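PDB 4G1P: Cys-Gly metallodipeptidase DUG1 from Saccharomyces cerevisiae, which hydrolyses the dipeptide Cys-Gly as a metal-dependent dipeptidase and serves as the catalytic component of the glutathione-degrading complex. Local coordinates for residues 20-30 with 119-130. Sequence-based numbering, arbitrary orientation.
Sequences FSRLTKAIQIP and FKLVIDEAKGIM
The ring of Phe20 lies over the end of a beta hairpin, with Ile123 CG2 centred above one face in a CH-pi contact, 4.3 Å from the ring centroid, while Ile123 CD1 comes against Phe20 CD1 at 3.6 Å. Strands 122-124 and 129-131 form this hairpin, closed by a G1 beta bulge in which Gly128 and Ile129 face Asp124; helix 16-28 packs against it and the chain leading into it, in the catalytic domain of an M20 peptidase. With CG anti to its carbonyl carbon (chi1 -79°), Phe20 sends its ring out to the strands, where Met130 SD approaches obliquely as a Met-aromatic contact and Glu125 OE2 sits at the edge, 3.6 Å from CE2. Cutting the ring back to an alanine here is likely to open a gap beside Ile123 and leave Met130 SD without the Phe20 ring beside it. One and two turns on, Leu23 and Ile27 supply branched apolar side chains for the same seam: Leu23 CD2 meets Met130 CE at 3.8 Å, while Ile27 CG2 touches Leu121 CB. Thr24 suits the margin between them, since its hydroxyl bonds back to Phe20 O at 2.8 Å, from the opposite face of that carbonyl to Thr24 N, and still packs against Leu121 CD2. Past the helix, Pro30 CB rests on one face of the Phe119 ring, 3.7 Å from its centroid, and Ile27 O lies in plane at the ring edge. Gln28 OE1 takes a weak bond from Lys120 NZ, and water 1 accepts from Leu121 N within hydrogen-bonding distance of Gln28 OE1 and Thr24 O.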
loop_
_atom_site.group_PDB
_atom_site.type_symbol
_atom_site.label_atom_id
_atom_site.label_comp_id
_atom_site.label_asym_id
_atom_site.label_seq_id
_atom_site.Cartn_x
_atom_site.Cartn_y
_atom_site.Cartn_z
ATOM N N PHE A 20 -13.325 -31.797 13.284
ATOM C CA PHE A 20 -13.098 -31.224 11.968
ATOM C C PHE A 20 -14.255 -30.309 11.637
ATOM O O PHE A 20 -14.081 -29.194 11.144
ATOM C CB PHE A 20 -13.031 -32.320 10.906
ATOM C CG PHE A 20 -11.719 -33.053 10.851
ATOM C CD1 PHE A 20 -10.540 -32.442 11.241
ATOM C CD2 PHE A 20 -11.663 -34.366 10.386
ATOM C CE1 PHE A 20 -9.328 -33.142 11.175
ATOM C CE2 PHE A 20 -10.457 -35.069 10.318
ATOM C CZ PHE A 20 -9.294 -34.461 10.709
ATOM N N SER A 21 -15.450 -30.802 11.906
ATOM C CA SER A 21 -16.640 -30.054 11.597
ATOM C C SER A 21 -16.653 -28.746 12.384
ATOM O O SER A 21 -16.868 -27.660 11.828
ATOM C CB SER A 21 -17.866 -30.896 11.916
ATOM O OG SER A 21 -19.045 -30.164 11.653
ATOM N N ARG A 22 -16.412 -28.853 13.681
ATOM C CA ARG A 22 -16.369 -27.683 14.534
ATOM C C ARG A 22 -15.327 -26.690 14.021
ATOM O O ARG A 22 -15.591 -25.491 13.942
ATOM C CB ARG A 22 -16.069 -28.096 15.966
ATOM C CG ARG A 22 -15.636 -26.951 16.842
ATOM C CD ARG A 22 -15.295 -27.438 18.238
ATOM N NE ARG A 22 -16.496 -27.725 19.013
ATOM C CZ ARG A 22 -16.559 -28.609 19.999
ATOM N NH1 ARG A 22 -15.488 -29.311 20.349
ATOM N NH2 ARG A 22 -17.702 -28.784 20.638
ATOM N N LEU A 23 -14.162 -27.197 13.637
ATOM C CA LEU A 23 -13.072 -26.339 13.205
ATOM C C LEU A 23 -13.388 -25.685 11.851
ATOM O O LEU A 23 -12.949 -24.583 11.568
ATOM C CB LEU A 23 -11.770 -27.127 13.153
ATOM C CG LEU A 23 -10.521 -26.373 12.720
ATOM C CD1 LEU A 23 -10.249 -25.211 13.645
ATOM C CD2 LEU A 23 -9.335 -27.311 12.680
ATOM N N THR A 24 -14.186 -26.351 11.030
ATOM C CA THR A 24 -14.525 -25.796 9.728
ATOM C C THR A 24 -15.423 -24.581 9.874
ATOM O O THR A 24 -15.212 -23.571 9.201
ATOM C CB THR A 24 -15.234 -26.815 8.826
ATOM O OG1 THR A 24 -14.403 -27.968 8.652
ATOM C CG2 THR A 24 -15.533 -26.198 7.485
ATOM N N LYS A 25 -16.423 -24.689 10.749
ATOM C CA LYS A 25 -17.382 -23.610 10.947
ATOM C C LYS A 25 -16.688 -22.367 11.459
ATOM O O LYS A 25 -16.930 -21.258 10.971
ATOM C CB LYS A 25 -18.471 -24.020 11.930
ATOM C CG LYS A 25 -19.508 -24.956 11.349
ATOM C CD LYS A 25 -20.300 -25.664 12.441
ATOM C CE LYS A 25 -21.254 -26.674 11.845
ATOM N NZ LYS A 25 -20.670 -27.218 10.583
ATOM N N ALA A 26 -15.816 -22.576 12.442
ATOM C CA ALA A 26 -15.038 -21.514 13.058
ATOM C C ALA A 26 -14.170 -20.763 12.044
ATOM O O ALA A 26 -14.168 -19.537 11.988
ATOM C CB ALA A 26 -14.171 -22.094 14.168
ATOM N N ILE A 27 -13.430 -21.522 11.252
ATOM C CA ILE A 27 -12.520 -20.964 10.275
ATOM C C ILE A 27 -13.302 -20.182 9.213
ATOM O O ILE A 27 -12.779 -19.249 8.610
ATOM C CB ILE A 27 -11.664 -22.103 9.660
ATOM C CG1 ILE A 27 -10.712 -22.669 10.716
ATOM C CG2 ILE A 27 -10.891 -21.649 8.442
ATOM C CD1 ILE A 27 -9.846 -21.622 11.373
ATOM N N GLN A 28 -14.568 -20.533 9.007
ATOM C CA GLN A 28 -15.365 -19.890 7.961
ATOM C C GLN A 28 -15.838 -18.494 8.338
ATOM O O GLN A 28 -16.145 -17.689 7.477
ATOM C CB GLN A 28 -16.571 -20.737 7.588
ATOM C CG GLN A 28 -16.555 -21.191 6.157
ATOM C CD GLN A 28 -17.147 -22.592 5.996
ATOM O OE1 GLN A 28 -16.531 -23.488 5.379
ATOM N NE2 GLN A 28 -18.349 -22.791 6.561
ATOM N N ILE A 29 -15.920 -18.213 9.629
ATOM C CA ILE A 29 -16.272 -16.875 10.061
ATOM C C ILE A 29 -14.997 -16.043 10.126
ATOM O O ILE A 29 -14.147 -16.272 10.985
ATOM C CB ILE A 29 -16.924 -16.906 11.429
ATOM C CG1 ILE A 29 -17.998 -17.989 11.468
ATOM C CG2 ILE A 29 -17.479 -15.548 11.769
ATOM C CD1 ILE A 29 -18.528 -18.254 12.854
ATOM N N PRO A 30 -14.850 -15.080 9.210
ATOM C CA PRO A 30 -13.596 -14.329 9.117
ATOM C C PRO A 30 -13.450 -13.238 10.179
ATOM O O PRO A 30 -13.547 -12.062 9.857
ATOM C CB PRO A 30 -13.681 -13.701 7.724
ATOM C CG PRO A 30 -15.132 -13.546 7.481
ATOM C CD PRO A 30 -15.809 -14.693 8.162
ATOM N N PHE A 119 -10.578 -18.530 3.827
ATOM C CA PHE A 119 -11.629 -18.808 4.807
ATOM C C PHE A 119 -12.527 -19.964 4.429
ATOM O O PHE A 119 -13.619 -20.087 4.948
ATOM C CB PHE A 119 -12.443 -17.560 5.150
ATOM C CG PHE A 119 -11.604 -16.433 5.669
ATOM C CD1 PHE A 119 -11.264 -16.364 7.010
ATOM C CD2 PHE A 119 -11.117 -15.465 4.812
ATOM C CE1 PHE A 119 -10.480 -15.337 7.487
ATOM C CE2 PHE A 119 -10.332 -14.439 5.283
ATOM C CZ PHE A 119 -10.016 -14.371 6.624
ATOM N N LYS A 120 -12.070 -20.804 3.516
ATOM C CA LYS A 120 -12.690 -22.101 3.340
ATOM C C LYS A 120 -11.667 -23.106 3.819
ATOM O O LYS A 120 -10.653 -23.308 3.171
ATOM C CB LYS A 120 -13.047 -22.365 1.873
ATOM C CG LYS A 120 -13.988 -21.342 1.248
ATOM C CD LYS A 120 -15.307 -21.211 2.019
ATOM C CE LYS A 120 -16.343 -22.241 1.571
ATOM N NZ LYS A 120 -17.492 -22.354 2.519
ATOM N N LEU A 121 -11.914 -23.720 4.964
ATOM C CA LEU A 121 -10.964 -24.675 5.516
ATOM C C LEU A 121 -10.878 -25.936 4.652
ATOM O O LEU A 121 -11.836 -26.692 4.559
ATOM C CB LEU A 121 -11.354 -25.061 6.949
ATOM C CG LEU A 121 -10.374 -26.062 7.562
ATOM C CD1 LEU A 121 -9.087 -25.333 7.952
ATOM C CD2 LEU A 121 -10.983 -26.803 8.731
ATOM N N VAL A 122 -9.731 -26.160 4.027
ATOM C CA VAL A 122 -9.522 -27.367 3.255
ATOM C C VAL A 122 -8.803 -28.402 4.098
ATOM O O VAL A 122 -7.679 -28.166 4.550
ATOM C CB VAL A 122 -8.654 -27.091 2.026
ATOM C CG1 VAL A 122 -8.186 -28.412 1.392
ATOM C CG2 VAL A 122 -9.411 -26.228 1.032
ATOM N N ILE A 123 -9.451 -29.548 4.300
ATOM C CA ILE A 123 -8.898 -30.621 5.119
ATOM C C ILE A 123 -8.493 -31.796 4.241
ATOM O O ILE A 123 -9.337 -32.423 3.627
ATOM C CB ILE A 123 -9.938 -31.132 6.142
ATOM C CG1 ILE A 123 -10.338 -30.011 7.097
ATOM C CG2 ILE A 123 -9.407 -32.359 6.894
ATOM C CD1 ILE A 123 -11.165 -30.467 8.273
ATOM N N ASP A 124 -7.204 -32.096 4.185
ATOM C CA ASP A 124 -6.721 -33.194 3.357
ATOM C C ASP A 124 -6.116 -34.275 4.245
ATOM O O ASP A 124 -4.951 -34.180 4.633
ATOM C CB ASP A 124 -5.680 -32.684 2.357
ATOM C CG ASP A 124 -5.155 -33.778 1.428
ATOM O OD1 ASP A 124 -5.487 -34.970 1.618
ATOM O OD2 ASP A 124 -4.395 -33.437 0.492
ATOM N N GLU A 125 -6.908 -35.306 4.537
ATOM C CA GLU A 125 -6.481 -36.402 5.394
ATOM C C GLU A 125 -5.419 -37.278 4.725
ATOM O O GLU A 125 -4.699 -38.015 5.398
ATOM C CB GLU A 125 -7.680 -37.243 5.846
ATOM C CG GLU A 125 -8.587 -36.510 6.815
ATOM C CD GLU A 125 -9.663 -37.398 7.416
ATOM O OE1 GLU A 125 -10.761 -37.485 6.827
ATOM O OE2 GLU A 125 -9.424 -37.994 8.496
ATOM N N ALA A 126 -5.309 -37.189 3.403
ATOM C CA ALA A 126 -4.284 -37.946 2.698
ATOM C C ALA A 126 -2.900 -37.323 2.892
ATOM O O ALA A 126 -1.933 -38.026 3.178
ATOM C CB ALA A 126 -4.622 -38.062 1.237
ATOM N N LYS A 127 -2.790 -36.008 2.736
ATOM C CA LYS A 127 -1.523 -35.356 3.036
ATOM C C LYS A 127 -1.401 -35.108 4.530
ATOM O O LYS A 127 -0.301 -34.904 5.038
ATOM C CB LYS A 127 -1.374 -34.036 2.290
ATOM C CG LYS A 127 -1.254 -34.164 0.805
ATOM C CD LYS A 127 -0.948 -32.800 0.204
ATOM C CE LYS A 127 -1.049 -32.794 -1.317
ATOM N NZ LYS A 127 -1.573 -31.480 -1.785
ATOM N N GLY A 128 -2.537 -35.107 5.223
ATOM C CA GLY A 128 -2.570 -34.797 6.639
ATOM C C GLY A 128 -2.341 -33.330 6.960
ATOM O O GLY A 128 -1.576 -33.004 7.871
ATOM N N ILE A 129 -2.989 -32.443 6.206
ATOM C CA ILE A 129 -2.910 -31.006 6.476
ATOM C C ILE A 129 -4.262 -30.333 6.396
ATOM O O ILE A 129 -5.150 -30.757 5.660
ATOM C CB ILE A 129 -1.959 -30.267 5.517
ATOM C CG1 ILE A 129 -2.116 -30.800 4.099
ATOM C CG2 ILE A 129 -0.514 -30.436 5.956
ATOM C CD1 ILE A 129 -3.205 -30.126 3.292
ATOM N N MET A 130 -4.405 -29.277 7.172
ATOM C CA MET A 130 -5.575 -28.425 7.112
ATOM C C MET A 130 -5.082 -27.047 6.708
ATOM O O MET A 130 -4.167 -26.507 7.332
ATOM C CB MET A 130 -6.262 -28.403 8.471
ATOM C CG MET A 130 -6.523 -29.806 9.005
ATOM S SD MET A 130 -7.433 -29.844 10.559
ATOM C CE MET A 130 -6.219 -29.254 11.736
HETATM O O HOH W 1 -14.073 -23.254 6.223
HETATM O O HOH W 2 -14.836 -25.659 3.426
#